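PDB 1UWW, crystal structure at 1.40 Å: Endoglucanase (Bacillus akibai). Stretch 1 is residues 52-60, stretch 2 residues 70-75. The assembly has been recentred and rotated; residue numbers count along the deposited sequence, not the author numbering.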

# COMPACT_ATOMS: atom_id res chain seq x y z
N ALA A 52 -18.75 -17.82 4.94
CA ALA A 52 -17.93 -16.63 4.78
C ALA A 52 -18.79 -15.44 4.35
O ALA A 52 -19.82 -15.60 3.72
CB ALA A 52 -16.90 -16.91 3.74
N LEU A 53 -18.36 -14.23 4.69
CA LEU A 53 -18.97 -12.99 4.21
C LEU A 53 -18.62 -12.85 2.72
O LEU A 53 -17.46 -12.98 2.35
CB LEU A 53 -18.39 -11.82 4.98
CG LEU A 53 -18.95 -10.44 4.67
CD1 LEU A 53 -20.40 -10.32 5.10
CD2 LEU A 53 -18.10 -9.36 5.31
N SER A 54 -19.59 -12.55 1.86
CA SER A 54 -19.40 -12.60 0.41
C SER A 54 -20.14 -11.50 -0.34
O SER A 54 -21.20 -11.05 0.08
CB SER A 54 -19.81 -14.00 -0.08
OG SER A 54 -19.50 -14.23 -1.43
N TRP A 55 -19.53 -11.06 -1.43
CA TRP A 55 -20.19 -10.16 -2.38
C TRP A 55 -19.60 -10.44 -3.75
O TRP A 55 -18.56 -11.05 -3.88
CB TRP A 55 -20.05 -8.69 -1.95
CG TRP A 55 -18.66 -8.15 -1.98
CD1 TRP A 55 -18.12 -7.38 -2.98
CD2 TRP A 55 -17.63 -8.29 -0.98
NE1 TRP A 55 -16.82 -7.07 -2.66
CE2 TRP A 55 -16.50 -7.59 -1.44
CE3 TRP A 55 -17.55 -8.94 0.26
CZ2 TRP A 55 -15.31 -7.51 -0.69
CZ3 TRP A 55 -16.36 -8.87 0.98
CH2 TRP A 55 -15.27 -8.16 0.50
N GLU A 56 -20.25 -9.95 -4.80
CA GLU A 56 -19.72 -10.02 -6.14
C GLU A 56 -19.73 -8.66 -6.80
O GLU A 56 -20.57 -7.81 -6.51
CB GLU A 56 -20.36 -11.11 -6.99
CG GLU A 56 -21.83 -11.09 -7.21
CD GLU A 56 -22.25 -12.23 -8.18
OE1 GLU A 56 -21.53 -13.27 -8.32
OE2 GLU A 56 -23.29 -12.08 -8.79
N PHE A 57 -18.77 -8.45 -7.67
CA PHE A 57 -18.59 -7.16 -8.32
C PHE A 57 -17.53 -7.31 -9.40
O PHE A 57 -16.84 -8.30 -9.48
CB PHE A 57 -18.14 -6.07 -7.31
CG PHE A 57 -16.69 -6.18 -6.92
CD1 PHE A 57 -16.24 -7.20 -6.07
CD2 PHE A 57 -15.74 -5.33 -7.47
CE1 PHE A 57 -14.89 -7.30 -5.76
CE2 PHE A 57 -14.42 -5.48 -7.16
CZ PHE A 57 -14.01 -6.45 -6.31
N GLY A 58 -17.41 -6.29 -10.24
CA GLY A 58 -16.26 -6.14 -11.10
C GLY A 58 -15.83 -4.70 -11.16
O GLY A 58 -16.68 -3.83 -11.18
N TYR A 59 -14.53 -4.48 -11.25
CA TYR A 59 -14.03 -3.13 -11.45
C TYR A 59 -14.34 -2.60 -12.85
O TYR A 59 -14.38 -3.38 -13.80
CB TYR A 59 -12.52 -3.09 -11.23
CG TYR A 59 -12.03 -3.41 -9.81
CD1 TYR A 59 -12.35 -2.59 -8.73
CD2 TYR A 59 -11.25 -4.51 -9.56
CE1 TYR A 59 -11.86 -2.89 -7.44
CE2 TYR A 59 -10.77 -4.79 -8.29
CZ TYR A 59 -11.07 -3.98 -7.25
OH TYR A 59 -10.59 -4.29 -5.99
N PRO A 60 -14.49 -1.29 -12.99
CA PRO A 60 -14.72 -0.68 -14.30
C PRO A 60 -13.45 -0.66 -15.12
O PRO A 60 -12.35 -0.68 -14.58
CB PRO A 60 -15.19 0.73 -13.94
CG PRO A 60 -14.45 1.02 -12.70
CD PRO A 60 -14.53 -0.27 -11.91
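Stretch 2 70-75: TAPRLD

Stretch 2 runs back along stretch 1 in nearly the opposite sense, the end-to-end directions of the touching parts lying 170° apart. Stretch 1 is an extended strand from Ala52 to Gly58 that ends in the loop residues Tyr59 and Pro60; stretch 2 begins as loop at Thr70 and becomes strand from Arg73 to Asp75. The two backbones are not paired. Their CA atoms lie 10.4 Å apart at Leu53 and Leu74, 8.8 Å at Phe57 and Pro72, and 6.7 Å at Tyr59 and Thr70, so the chains draw together toward the loop end. No hydrogen bond crosses between them, and the contact is made by side chains filling the gap.

The strand's alternation decides which residues of stretch 1 take part. Ala52, Ser54 and Glu56 are out of reach of stretch 2, whereas Leu53, Trp55 and Phe57 direct their CA-to-CB bonds toward it. Leu53, with chi1 t and chi2 p, meets another branched aliphatic side chain, its CD2 lying 4.0 Å from CD1 of Leu74. Such apolar methyl groups pack well in a buried site, where they leave no polar group unsatisfied.

Trp55, chi1 p, has a ring broad enough to touch two residues of stretch 2. Its CH2 atom is 3.9 Å from Leu74 CD1, and its NE1 is 3.8 Å from Pro72 CG; both partners approach the indole obliquely. The same CD1 of Leu74 thus serves Leu53 and Trp55 together. Arg73, between these two partners in sequence, points away and makes no contact.

Phe57 also has chi1 p, and Pro72 CG sits over one face of its ring, 3.9 Å from the ring centroid and only 13° off the normal. This is a CH-pi contact, in which the slightly positive hydrogens of the proline ring meet the electron-rich aromatic face. Pro72 has the largest area covered by the other stretch, and its compact, rigid ring suits a place among three aromatic side chains.

Gly58 has no side chain to offer. The CA-to-CB bond of Tyr59 points sideways, but the end of its side chain comes nearer: CE1 is 4.0 Å from Pro72 CD, and CD1 is 3.8 Å from Thr70 OG1. The phenol combines an apolar ring for this packing with a hydroxyl that is hydrogen-bonded elsewhere in the structure. Pro60 closes the contact, its CG 3.6 Å from Thr70 CG2; threonine, with both a methyl and a hydroxyl, can thus touch the proline and the tyrosine at once.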

# COMPACT_ATOMS: atom_id res chain seq x y z
N THR A 70 -13.38 3.18 -6.68
CA THR A 70 -14.08 1.96 -7.08
C THR A 70 -13.91 0.79 -6.10
O THR A 70 -14.40 -0.30 -6.36
CB THR A 70 -13.58 1.47 -8.43
OG1 THR A 70 -12.20 1.14 -8.33
CG2 THR A 70 -13.67 2.58 -9.51
N ALA A 71 -13.21 1.02 -4.98
CA ALA A 71 -12.84 -0.07 -4.07
C ALA A 71 -13.97 -0.45 -3.17
O ALA A 71 -14.49 0.42 -2.46
CB ALA A 71 -11.68 0.36 -3.22
N PRO A 72 -14.32 -1.74 -3.09
CA PRO A 72 -15.11 -2.19 -1.94
C PRO A 72 -14.43 -1.79 -0.63
O PRO A 72 -13.20 -1.95 -0.50
CB PRO A 72 -15.11 -3.72 -2.09
CG PRO A 72 -14.91 -3.97 -3.58
CD PRO A 72 -14.01 -2.82 -4.03
N ARG A 73 -15.20 -1.33 0.33
CA ARG A 73 -14.71 -0.91 1.62
C ARG A 73 -15.63 -1.48 2.68
O ARG A 73 -16.73 -0.99 2.90
CB ARG A 73 -14.68 0.61 1.73
CG ARG A 73 -13.73 1.38 0.90
CD ARG A 73 -13.47 2.75 1.50
NE ARG A 73 -13.05 3.77 0.55
CZ ARG A 73 -12.48 4.92 0.94
NH1 ARG A 73 -12.31 5.17 2.24
NH2 ARG A 73 -12.10 5.81 0.04
N LEU A 74 -15.16 -2.52 3.34
CA LEU A 74 -15.88 -3.10 4.47
C LEU A 74 -15.62 -2.27 5.72
O LEU A 74 -14.58 -1.64 5.84
CB LEU A 74 -15.42 -4.52 4.75
CG LEU A 74 -15.72 -5.56 3.71
CD1 LEU A 74 -15.12 -6.90 4.14
CD2 LEU A 74 -17.22 -5.75 3.58
N ASP A 75 -16.55 -2.29 6.65
CA ASP A 75 -16.48 -1.51 7.87
C ASP A 75 -17.03 -2.36 9.02
O ASP A 75 -18.04 -3.05 8.88
CB ASP A 75 -17.29 -0.22 7.65
CG ASP A 75 -16.98 0.88 8.61
OD1 ASP A 75 -16.04 0.79 9.42
OD2 ASP A 75 -17.71 1.92 8.59